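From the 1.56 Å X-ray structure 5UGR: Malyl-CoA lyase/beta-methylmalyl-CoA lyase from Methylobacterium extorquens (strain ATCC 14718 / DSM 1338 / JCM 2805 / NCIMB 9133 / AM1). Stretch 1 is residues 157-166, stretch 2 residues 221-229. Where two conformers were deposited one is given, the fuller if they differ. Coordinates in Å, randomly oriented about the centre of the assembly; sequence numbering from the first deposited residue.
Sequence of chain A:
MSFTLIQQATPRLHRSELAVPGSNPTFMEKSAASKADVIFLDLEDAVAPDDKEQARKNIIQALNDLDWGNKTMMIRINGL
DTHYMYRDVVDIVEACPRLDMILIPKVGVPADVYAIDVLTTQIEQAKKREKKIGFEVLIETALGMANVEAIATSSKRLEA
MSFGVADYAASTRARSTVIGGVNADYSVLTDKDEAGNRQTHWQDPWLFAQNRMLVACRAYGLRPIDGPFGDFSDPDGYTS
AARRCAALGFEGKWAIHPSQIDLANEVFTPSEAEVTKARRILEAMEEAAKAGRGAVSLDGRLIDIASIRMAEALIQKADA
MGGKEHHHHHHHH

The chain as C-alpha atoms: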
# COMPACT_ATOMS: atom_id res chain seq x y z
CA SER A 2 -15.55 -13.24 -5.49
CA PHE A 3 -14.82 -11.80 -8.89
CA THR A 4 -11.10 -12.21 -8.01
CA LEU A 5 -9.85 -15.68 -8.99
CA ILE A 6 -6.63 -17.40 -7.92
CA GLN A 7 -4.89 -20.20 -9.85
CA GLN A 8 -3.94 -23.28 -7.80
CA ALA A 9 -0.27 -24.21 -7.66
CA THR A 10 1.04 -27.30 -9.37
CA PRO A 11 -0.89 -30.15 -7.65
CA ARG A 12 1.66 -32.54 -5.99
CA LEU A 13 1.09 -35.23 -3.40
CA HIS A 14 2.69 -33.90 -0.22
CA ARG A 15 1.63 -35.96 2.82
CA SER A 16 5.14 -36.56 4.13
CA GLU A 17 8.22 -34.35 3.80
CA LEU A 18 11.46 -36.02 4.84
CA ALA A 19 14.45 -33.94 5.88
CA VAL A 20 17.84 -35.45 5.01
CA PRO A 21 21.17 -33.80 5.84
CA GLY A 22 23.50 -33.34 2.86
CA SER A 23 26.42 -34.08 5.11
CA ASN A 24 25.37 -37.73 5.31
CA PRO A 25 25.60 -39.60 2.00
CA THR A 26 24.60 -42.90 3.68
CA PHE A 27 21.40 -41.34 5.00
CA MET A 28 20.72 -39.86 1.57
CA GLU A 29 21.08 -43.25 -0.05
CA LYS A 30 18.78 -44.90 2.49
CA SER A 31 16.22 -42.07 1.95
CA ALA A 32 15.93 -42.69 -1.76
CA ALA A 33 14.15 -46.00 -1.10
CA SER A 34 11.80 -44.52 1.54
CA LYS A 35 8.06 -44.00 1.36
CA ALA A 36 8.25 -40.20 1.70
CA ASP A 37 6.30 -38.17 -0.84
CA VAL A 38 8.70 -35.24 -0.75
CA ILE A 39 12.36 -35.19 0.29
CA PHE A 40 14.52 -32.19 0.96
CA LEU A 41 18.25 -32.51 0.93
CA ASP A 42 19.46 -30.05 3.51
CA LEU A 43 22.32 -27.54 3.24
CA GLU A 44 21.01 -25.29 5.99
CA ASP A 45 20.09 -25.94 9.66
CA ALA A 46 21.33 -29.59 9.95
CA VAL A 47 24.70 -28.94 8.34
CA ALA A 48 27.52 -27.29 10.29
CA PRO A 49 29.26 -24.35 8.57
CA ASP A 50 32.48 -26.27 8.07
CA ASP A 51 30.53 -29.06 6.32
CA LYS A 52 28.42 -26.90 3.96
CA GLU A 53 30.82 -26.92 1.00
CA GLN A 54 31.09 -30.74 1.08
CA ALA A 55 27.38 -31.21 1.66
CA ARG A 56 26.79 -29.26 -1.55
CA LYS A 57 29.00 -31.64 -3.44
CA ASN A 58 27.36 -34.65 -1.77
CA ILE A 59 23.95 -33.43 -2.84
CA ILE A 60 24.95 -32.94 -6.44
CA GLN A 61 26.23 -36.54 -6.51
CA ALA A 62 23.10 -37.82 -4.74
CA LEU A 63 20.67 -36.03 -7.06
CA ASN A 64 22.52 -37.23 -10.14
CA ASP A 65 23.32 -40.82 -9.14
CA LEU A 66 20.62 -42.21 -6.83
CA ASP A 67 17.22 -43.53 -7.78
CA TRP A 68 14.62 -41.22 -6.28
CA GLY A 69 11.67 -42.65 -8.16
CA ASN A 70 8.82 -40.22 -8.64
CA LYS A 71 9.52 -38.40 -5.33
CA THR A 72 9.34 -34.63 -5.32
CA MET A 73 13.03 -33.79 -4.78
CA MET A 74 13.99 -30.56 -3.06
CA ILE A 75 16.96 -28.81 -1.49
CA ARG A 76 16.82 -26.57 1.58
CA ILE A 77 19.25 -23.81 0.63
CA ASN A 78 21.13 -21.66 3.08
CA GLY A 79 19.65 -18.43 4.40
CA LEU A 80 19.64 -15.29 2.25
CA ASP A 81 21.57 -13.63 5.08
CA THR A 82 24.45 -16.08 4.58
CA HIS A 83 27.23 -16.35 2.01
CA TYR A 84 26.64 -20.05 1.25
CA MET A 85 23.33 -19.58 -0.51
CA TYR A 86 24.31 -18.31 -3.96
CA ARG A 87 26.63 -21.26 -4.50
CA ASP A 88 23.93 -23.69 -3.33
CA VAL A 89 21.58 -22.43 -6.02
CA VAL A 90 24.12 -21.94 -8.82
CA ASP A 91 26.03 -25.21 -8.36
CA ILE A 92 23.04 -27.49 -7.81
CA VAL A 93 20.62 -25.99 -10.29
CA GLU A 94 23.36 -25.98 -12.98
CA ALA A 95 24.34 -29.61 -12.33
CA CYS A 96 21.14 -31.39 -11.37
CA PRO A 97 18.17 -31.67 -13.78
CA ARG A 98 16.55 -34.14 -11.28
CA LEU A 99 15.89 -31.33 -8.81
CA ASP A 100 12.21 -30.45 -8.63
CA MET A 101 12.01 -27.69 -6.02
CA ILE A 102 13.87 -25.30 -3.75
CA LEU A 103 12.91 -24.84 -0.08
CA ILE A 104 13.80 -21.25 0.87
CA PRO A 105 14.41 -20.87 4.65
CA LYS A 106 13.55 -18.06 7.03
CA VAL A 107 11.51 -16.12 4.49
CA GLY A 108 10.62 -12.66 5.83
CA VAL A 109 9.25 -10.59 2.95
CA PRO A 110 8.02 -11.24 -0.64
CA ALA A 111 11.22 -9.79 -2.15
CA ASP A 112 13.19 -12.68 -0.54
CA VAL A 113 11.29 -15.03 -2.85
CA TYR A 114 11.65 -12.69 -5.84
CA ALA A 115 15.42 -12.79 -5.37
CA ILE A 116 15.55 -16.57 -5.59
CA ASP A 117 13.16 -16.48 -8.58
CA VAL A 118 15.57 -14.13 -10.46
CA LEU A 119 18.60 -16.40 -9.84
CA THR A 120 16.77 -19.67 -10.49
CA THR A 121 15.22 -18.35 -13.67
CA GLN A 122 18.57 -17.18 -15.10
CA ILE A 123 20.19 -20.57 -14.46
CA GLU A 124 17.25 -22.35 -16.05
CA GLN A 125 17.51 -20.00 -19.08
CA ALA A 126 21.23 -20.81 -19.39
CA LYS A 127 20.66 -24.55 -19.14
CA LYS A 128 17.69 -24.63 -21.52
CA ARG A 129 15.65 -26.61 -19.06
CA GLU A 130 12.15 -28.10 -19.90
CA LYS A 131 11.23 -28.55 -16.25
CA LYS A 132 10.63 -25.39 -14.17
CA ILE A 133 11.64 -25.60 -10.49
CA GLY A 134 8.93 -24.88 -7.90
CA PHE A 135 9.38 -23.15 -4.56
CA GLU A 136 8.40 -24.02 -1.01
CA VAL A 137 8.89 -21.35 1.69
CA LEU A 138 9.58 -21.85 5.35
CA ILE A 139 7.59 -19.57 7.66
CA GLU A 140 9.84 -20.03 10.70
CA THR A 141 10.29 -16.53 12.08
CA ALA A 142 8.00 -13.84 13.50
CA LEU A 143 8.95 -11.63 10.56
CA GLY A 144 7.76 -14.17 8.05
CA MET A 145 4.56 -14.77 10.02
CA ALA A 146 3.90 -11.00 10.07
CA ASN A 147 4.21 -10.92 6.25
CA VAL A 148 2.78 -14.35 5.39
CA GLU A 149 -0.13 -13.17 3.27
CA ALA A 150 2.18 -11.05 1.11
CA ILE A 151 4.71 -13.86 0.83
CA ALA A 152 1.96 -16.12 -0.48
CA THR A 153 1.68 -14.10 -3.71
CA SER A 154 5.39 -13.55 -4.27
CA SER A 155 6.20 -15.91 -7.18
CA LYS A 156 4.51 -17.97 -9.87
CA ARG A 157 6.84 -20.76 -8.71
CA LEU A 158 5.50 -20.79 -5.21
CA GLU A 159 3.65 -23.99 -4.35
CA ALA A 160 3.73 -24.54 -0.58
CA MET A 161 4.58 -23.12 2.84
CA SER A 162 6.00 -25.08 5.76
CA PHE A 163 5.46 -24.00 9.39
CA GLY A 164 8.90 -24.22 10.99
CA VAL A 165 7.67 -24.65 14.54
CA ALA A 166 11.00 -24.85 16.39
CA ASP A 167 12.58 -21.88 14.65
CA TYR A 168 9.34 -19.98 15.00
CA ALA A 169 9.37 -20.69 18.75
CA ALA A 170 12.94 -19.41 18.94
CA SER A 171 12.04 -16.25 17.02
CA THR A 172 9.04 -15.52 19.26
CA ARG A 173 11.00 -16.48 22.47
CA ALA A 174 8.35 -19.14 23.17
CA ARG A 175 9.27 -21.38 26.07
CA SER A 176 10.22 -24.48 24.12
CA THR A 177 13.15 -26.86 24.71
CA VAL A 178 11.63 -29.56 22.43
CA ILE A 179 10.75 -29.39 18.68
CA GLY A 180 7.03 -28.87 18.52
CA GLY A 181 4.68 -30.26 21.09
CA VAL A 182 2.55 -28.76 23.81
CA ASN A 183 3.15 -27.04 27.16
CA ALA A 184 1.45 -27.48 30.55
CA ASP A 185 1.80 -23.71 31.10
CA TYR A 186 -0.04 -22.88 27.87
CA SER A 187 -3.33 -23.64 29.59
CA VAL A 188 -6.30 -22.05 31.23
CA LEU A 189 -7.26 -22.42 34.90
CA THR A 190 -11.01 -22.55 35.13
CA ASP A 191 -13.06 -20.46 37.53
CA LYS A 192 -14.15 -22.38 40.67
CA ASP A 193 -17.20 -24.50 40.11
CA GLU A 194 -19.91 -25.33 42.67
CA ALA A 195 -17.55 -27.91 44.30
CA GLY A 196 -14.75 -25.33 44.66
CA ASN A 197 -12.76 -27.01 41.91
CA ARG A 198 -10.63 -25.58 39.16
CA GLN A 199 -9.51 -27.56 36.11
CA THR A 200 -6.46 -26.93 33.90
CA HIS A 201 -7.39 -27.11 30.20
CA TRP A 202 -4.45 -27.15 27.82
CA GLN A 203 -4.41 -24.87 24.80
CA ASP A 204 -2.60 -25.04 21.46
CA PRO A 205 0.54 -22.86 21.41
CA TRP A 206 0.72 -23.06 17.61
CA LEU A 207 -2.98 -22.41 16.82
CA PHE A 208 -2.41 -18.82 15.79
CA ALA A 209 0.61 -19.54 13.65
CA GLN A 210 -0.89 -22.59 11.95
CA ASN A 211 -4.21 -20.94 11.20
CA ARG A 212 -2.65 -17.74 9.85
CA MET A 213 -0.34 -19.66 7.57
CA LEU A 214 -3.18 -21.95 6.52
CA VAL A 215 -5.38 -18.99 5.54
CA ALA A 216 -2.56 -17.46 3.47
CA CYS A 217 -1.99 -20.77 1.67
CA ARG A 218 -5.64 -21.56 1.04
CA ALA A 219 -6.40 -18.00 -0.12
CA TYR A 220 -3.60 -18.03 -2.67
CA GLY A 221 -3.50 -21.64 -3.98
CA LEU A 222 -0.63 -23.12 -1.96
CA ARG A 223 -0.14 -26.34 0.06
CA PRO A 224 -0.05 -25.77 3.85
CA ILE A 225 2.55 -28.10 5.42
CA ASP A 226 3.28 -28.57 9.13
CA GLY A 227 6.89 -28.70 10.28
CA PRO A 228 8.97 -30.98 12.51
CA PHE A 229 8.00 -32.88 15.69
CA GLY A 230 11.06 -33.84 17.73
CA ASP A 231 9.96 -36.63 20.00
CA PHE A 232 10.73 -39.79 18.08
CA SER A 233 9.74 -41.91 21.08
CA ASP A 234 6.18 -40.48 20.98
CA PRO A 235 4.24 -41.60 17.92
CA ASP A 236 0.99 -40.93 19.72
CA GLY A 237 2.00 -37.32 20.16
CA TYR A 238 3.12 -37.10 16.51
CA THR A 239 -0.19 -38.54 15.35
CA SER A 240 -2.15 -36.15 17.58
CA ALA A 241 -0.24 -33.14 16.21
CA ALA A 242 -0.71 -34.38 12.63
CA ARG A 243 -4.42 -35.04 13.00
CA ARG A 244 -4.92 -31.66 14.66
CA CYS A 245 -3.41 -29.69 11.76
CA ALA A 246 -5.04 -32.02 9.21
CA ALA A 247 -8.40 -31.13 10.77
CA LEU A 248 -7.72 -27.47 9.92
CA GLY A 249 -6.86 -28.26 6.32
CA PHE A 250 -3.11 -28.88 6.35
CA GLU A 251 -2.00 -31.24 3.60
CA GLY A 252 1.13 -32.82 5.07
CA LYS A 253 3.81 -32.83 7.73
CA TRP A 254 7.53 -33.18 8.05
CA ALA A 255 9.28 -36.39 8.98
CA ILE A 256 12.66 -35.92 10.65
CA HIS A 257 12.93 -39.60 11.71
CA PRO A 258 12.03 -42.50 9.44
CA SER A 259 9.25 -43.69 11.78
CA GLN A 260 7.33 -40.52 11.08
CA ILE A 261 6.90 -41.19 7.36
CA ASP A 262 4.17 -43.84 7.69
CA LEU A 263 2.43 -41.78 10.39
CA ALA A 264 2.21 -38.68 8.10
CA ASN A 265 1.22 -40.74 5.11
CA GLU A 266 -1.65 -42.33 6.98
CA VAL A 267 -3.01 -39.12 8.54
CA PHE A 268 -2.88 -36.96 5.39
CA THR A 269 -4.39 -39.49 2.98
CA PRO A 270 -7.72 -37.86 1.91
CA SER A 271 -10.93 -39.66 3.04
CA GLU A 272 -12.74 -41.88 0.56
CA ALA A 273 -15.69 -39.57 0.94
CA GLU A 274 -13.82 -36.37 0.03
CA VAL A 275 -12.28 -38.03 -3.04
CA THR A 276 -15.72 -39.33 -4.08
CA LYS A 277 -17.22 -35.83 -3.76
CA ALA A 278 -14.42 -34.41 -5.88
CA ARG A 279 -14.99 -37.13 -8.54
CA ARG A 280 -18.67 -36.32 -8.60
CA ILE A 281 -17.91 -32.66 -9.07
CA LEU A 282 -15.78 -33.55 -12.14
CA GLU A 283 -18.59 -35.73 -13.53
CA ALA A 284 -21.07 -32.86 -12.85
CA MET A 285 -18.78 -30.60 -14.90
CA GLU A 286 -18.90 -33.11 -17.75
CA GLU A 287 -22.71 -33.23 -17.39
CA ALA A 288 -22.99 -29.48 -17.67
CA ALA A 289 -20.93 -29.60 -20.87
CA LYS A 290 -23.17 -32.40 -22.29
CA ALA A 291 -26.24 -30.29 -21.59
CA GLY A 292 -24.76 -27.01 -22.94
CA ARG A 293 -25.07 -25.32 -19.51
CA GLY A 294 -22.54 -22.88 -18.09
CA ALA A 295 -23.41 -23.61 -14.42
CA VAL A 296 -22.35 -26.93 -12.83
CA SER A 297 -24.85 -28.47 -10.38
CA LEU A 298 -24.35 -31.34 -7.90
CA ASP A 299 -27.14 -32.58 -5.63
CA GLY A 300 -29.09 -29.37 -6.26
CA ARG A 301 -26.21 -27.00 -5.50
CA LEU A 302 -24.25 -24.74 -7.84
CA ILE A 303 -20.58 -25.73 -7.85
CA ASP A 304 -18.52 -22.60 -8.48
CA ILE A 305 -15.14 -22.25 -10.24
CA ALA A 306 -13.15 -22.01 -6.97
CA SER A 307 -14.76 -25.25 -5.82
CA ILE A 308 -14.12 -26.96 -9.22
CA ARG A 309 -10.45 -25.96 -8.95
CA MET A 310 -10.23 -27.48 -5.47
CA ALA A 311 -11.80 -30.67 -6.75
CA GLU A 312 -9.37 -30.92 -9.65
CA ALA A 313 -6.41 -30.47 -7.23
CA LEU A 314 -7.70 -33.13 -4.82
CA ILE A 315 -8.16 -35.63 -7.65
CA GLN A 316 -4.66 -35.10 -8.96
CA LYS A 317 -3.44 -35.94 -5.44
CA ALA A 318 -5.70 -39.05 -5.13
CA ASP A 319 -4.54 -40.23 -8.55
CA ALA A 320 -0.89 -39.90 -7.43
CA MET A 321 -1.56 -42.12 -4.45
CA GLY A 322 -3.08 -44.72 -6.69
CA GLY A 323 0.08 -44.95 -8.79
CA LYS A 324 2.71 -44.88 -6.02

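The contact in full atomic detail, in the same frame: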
# COMPACT_ATOMS: atom_id res chain seq x y z
N ARG A 157 6.29 -19.47 -9.12
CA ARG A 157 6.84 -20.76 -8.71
C ARG A 157 6.38 -21.27 -7.41
O ARG A 157 6.60 -22.43 -7.10
CB ARG A 157 8.37 -20.73 -8.68
CG ARG A 157 9.07 -20.34 -9.97
CD ARG A 157 10.58 -20.34 -9.78
NE ARG A 157 11.29 -19.91 -10.95
CZ ARG A 157 11.73 -20.69 -11.93
NH1 ARG A 157 11.57 -22.01 -11.89
NH2 ARG A 157 12.37 -20.12 -12.95
N LEU A 158 5.81 -20.39 -6.56
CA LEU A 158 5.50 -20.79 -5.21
C LEU A 158 4.35 -21.78 -5.18
O LEU A 158 3.29 -21.57 -5.79
CB LEU A 158 5.16 -19.55 -4.36
CG LEU A 158 5.01 -19.77 -2.86
CD1 LEU A 158 6.26 -20.38 -2.26
CD2 LEU A 158 4.72 -18.42 -2.17
N GLU A 159 4.59 -22.89 -4.49
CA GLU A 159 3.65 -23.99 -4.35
C GLU A 159 3.18 -24.33 -2.95
O GLU A 159 2.10 -24.93 -2.80
CB GLU A 159 4.21 -25.30 -4.91
CG GLU A 159 4.69 -25.22 -6.34
CD GLU A 159 5.19 -26.57 -6.87
OE1 GLU A 159 5.97 -26.53 -7.87
OE2 GLU A 159 4.81 -27.62 -6.28
N ALA A 160 3.94 -23.96 -1.92
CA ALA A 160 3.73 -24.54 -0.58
C ALA A 160 4.44 -23.69 0.46
O ALA A 160 5.44 -23.04 0.15
CB ALA A 160 4.29 -25.95 -0.54
N MET A 161 3.92 -23.74 1.69
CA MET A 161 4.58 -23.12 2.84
C MET A 161 4.66 -24.17 3.94
O MET A 161 3.66 -24.88 4.19
CB MET A 161 3.82 -21.89 3.37
CG MET A 161 3.28 -20.93 2.33
SD MET A 161 2.46 -19.45 3.00
CE MET A 161 3.64 -18.32 2.30
N SER A 162 5.84 -24.24 4.59
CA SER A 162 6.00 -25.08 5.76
C SER A 162 6.10 -24.21 7.01
O SER A 162 6.81 -23.22 6.99
CB SER A 162 7.26 -25.93 5.68
OG SER A 162 7.14 -27.04 4.79
N PHE A 163 5.39 -24.65 8.09
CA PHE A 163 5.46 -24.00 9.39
C PHE A 163 6.62 -24.58 10.16
O PHE A 163 6.55 -25.70 10.68
CB PHE A 163 4.16 -24.13 10.11
CG PHE A 163 4.19 -23.63 11.51
CD1 PHE A 163 4.67 -22.37 11.77
CD2 PHE A 163 3.85 -24.48 12.58
CE1 PHE A 163 4.76 -21.92 13.09
CE2 PHE A 163 3.91 -24.01 13.90
CZ PHE A 163 4.38 -22.76 14.14
N GLY A 164 7.71 -23.79 10.27
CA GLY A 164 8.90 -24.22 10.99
C GLY A 164 8.77 -23.97 12.47
O GLY A 164 9.27 -22.97 13.00
N VAL A 165 8.09 -24.88 13.15
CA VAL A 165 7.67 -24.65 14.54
C VAL A 165 8.81 -24.35 15.51
O VAL A 165 8.66 -23.51 16.40
CB VAL A 165 6.73 -25.78 15.04
CG1 VAL A 165 7.47 -27.11 15.09
CG2 VAL A 165 6.12 -25.41 16.39
N ALA A 166 9.93 -25.06 15.40
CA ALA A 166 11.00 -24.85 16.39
C ALA A 166 11.71 -23.53 16.21
O ALA A 166 11.99 -22.76 17.19
CB ALA A 166 11.99 -26.01 16.35
N GLY A 221 -3.71 -20.44 -3.15
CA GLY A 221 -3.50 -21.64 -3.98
C GLY A 221 -2.32 -22.54 -3.62
O GLY A 221 -1.88 -23.32 -4.47
N LEU A 222 -1.81 -22.37 -2.41
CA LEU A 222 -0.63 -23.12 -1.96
C LEU A 222 -0.98 -24.28 -1.03
O LEU A 222 -2.00 -24.28 -0.37
CB LEU A 222 0.32 -22.18 -1.23
CG LEU A 222 0.63 -20.84 -1.88
CD1 LEU A 222 1.55 -19.99 -1.02
CD2 LEU A 222 1.18 -21.00 -3.27
N ARG A 223 -0.03 -25.23 -0.89
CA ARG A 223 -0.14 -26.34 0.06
C ARG A 223 0.33 -25.89 1.45
O ARG A 223 1.49 -25.48 1.56
CB ARG A 223 0.70 -27.53 -0.41
CG ARG A 223 0.40 -28.05 -1.80
CD ARG A 223 1.19 -29.30 -2.11
NE ARG A 223 2.60 -29.11 -2.33
CZ ARG A 223 3.16 -28.75 -3.50
NH1 ARG A 223 4.51 -28.70 -3.60
NH2 ARG A 223 2.39 -28.43 -4.55
N PRO A 224 -0.51 -26.04 2.49
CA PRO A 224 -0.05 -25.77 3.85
C PRO A 224 0.52 -27.06 4.47
O PRO A 224 -0.21 -28.07 4.60
CB PRO A 224 -1.33 -25.35 4.58
CG PRO A 224 -2.49 -25.76 3.74
CD PRO A 224 -1.97 -26.32 2.45
N ILE A 225 1.79 -26.95 4.91
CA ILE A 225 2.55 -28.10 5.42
C ILE A 225 3.00 -27.78 6.83
O ILE A 225 3.54 -26.69 7.11
CB ILE A 225 3.79 -28.41 4.53
CG1 ILE A 225 3.38 -28.51 3.05
CG2 ILE A 225 4.47 -29.67 5.04
CD1 ILE A 225 2.41 -29.60 2.71
N ASP A 226 2.83 -28.75 7.75
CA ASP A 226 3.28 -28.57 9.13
C ASP A 226 4.70 -29.06 9.26
O ASP A 226 5.09 -30.04 8.59
CB ASP A 226 2.35 -29.37 10.06
CG ASP A 226 2.50 -29.02 11.53
OD1 ASP A 226 2.90 -27.87 11.84
OD2 ASP A 226 2.29 -29.97 12.35
N GLY A 227 5.47 -28.44 10.14
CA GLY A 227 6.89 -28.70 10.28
C GLY A 227 7.25 -29.88 11.22
O GLY A 227 6.44 -30.80 11.41
N PRO A 228 8.43 -29.83 11.81
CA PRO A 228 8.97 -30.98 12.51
C PRO A 228 8.36 -31.19 13.89
O PRO A 228 7.90 -30.23 14.52
CB PRO A 228 10.46 -30.63 12.64
CG PRO A 228 10.47 -29.11 12.67
CD PRO A 228 9.37 -28.69 11.74
N PHE A 229 8.39 -32.45 14.35
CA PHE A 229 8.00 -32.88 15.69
C PHE A 229 9.17 -33.72 16.19
O PHE A 229 9.55 -34.70 15.54
CB PHE A 229 6.75 -33.70 15.60
CG PHE A 229 6.23 -34.22 16.92
CD1 PHE A 229 5.40 -33.44 17.71
CD2 PHE A 229 6.61 -35.47 17.42
CE1 PHE A 229 4.92 -33.91 18.92
CE2 PHE A 229 6.11 -35.95 18.62
CZ PHE A 229 5.27 -35.17 19.38

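Two neighbouring parallel β-strands, 158-163 and 223-226, make this contact, joined by a backbone hydrogen-bond ladder, with a buried salt bridge at one end and apolar contacts at both ends.

The ladder follows the usual parallel pattern, in which one residue bonds to the two residues flanking its partner. Arg223 N donates to Glu159 O (2.9 Å), and Arg223 O accepts from Met161 N (3.0 Å). Ile225 repeats the motif: its N donates to Met161 O (2.9 Å) and its O accepts from Phe163 N (2.9 Å). Pro224, whose ring nitrogen carries no hydrogen, sits opposite Met161 where the ladder asks for no donor from it, so the proline costs this ladder nothing.

Side chains alternate between faces. Ala160, Ser162, Arg223 and Ile225 share one face; Ala160 CB lies 3.9 Å from Arg223 CB, as expected of bridge partners on the same face. The Arg223 guanidinium reaches back to Glu159, with NH1 at 2.9 Å and NH2 at 3.1 Å from Glu159 OE2, and Glu159 O lies over one face of the guanidinium. Pairing opposite charges suits two residues that are both buried. On the other face, Phe163 presents its ring edge to Asp226, CD2 lying 3.6 Å from OD1.

Before the second strand begins, Leu222 points toward the first stretch and packs against apolar side chains: its CD1 lies 3.7 Å from Leu158 CD2 and 3.9 Å from Met161 CG.

Beyond the ladder, Gly227 passes so close that its CA makes a CA-H...O contact with Phe163 O at 3.0 Å. A β-carbon at Gly227 would fall 2.0 Å from Phe163 O, a clash that glycine avoids. Finally, Val165, at the start of a helix, has its CA-to-CB bond toward the second stretch; its CG1 lies 3.2 Å from Pro228 O and 4.2 Å from Pro228 CD, the latter an apolar contact.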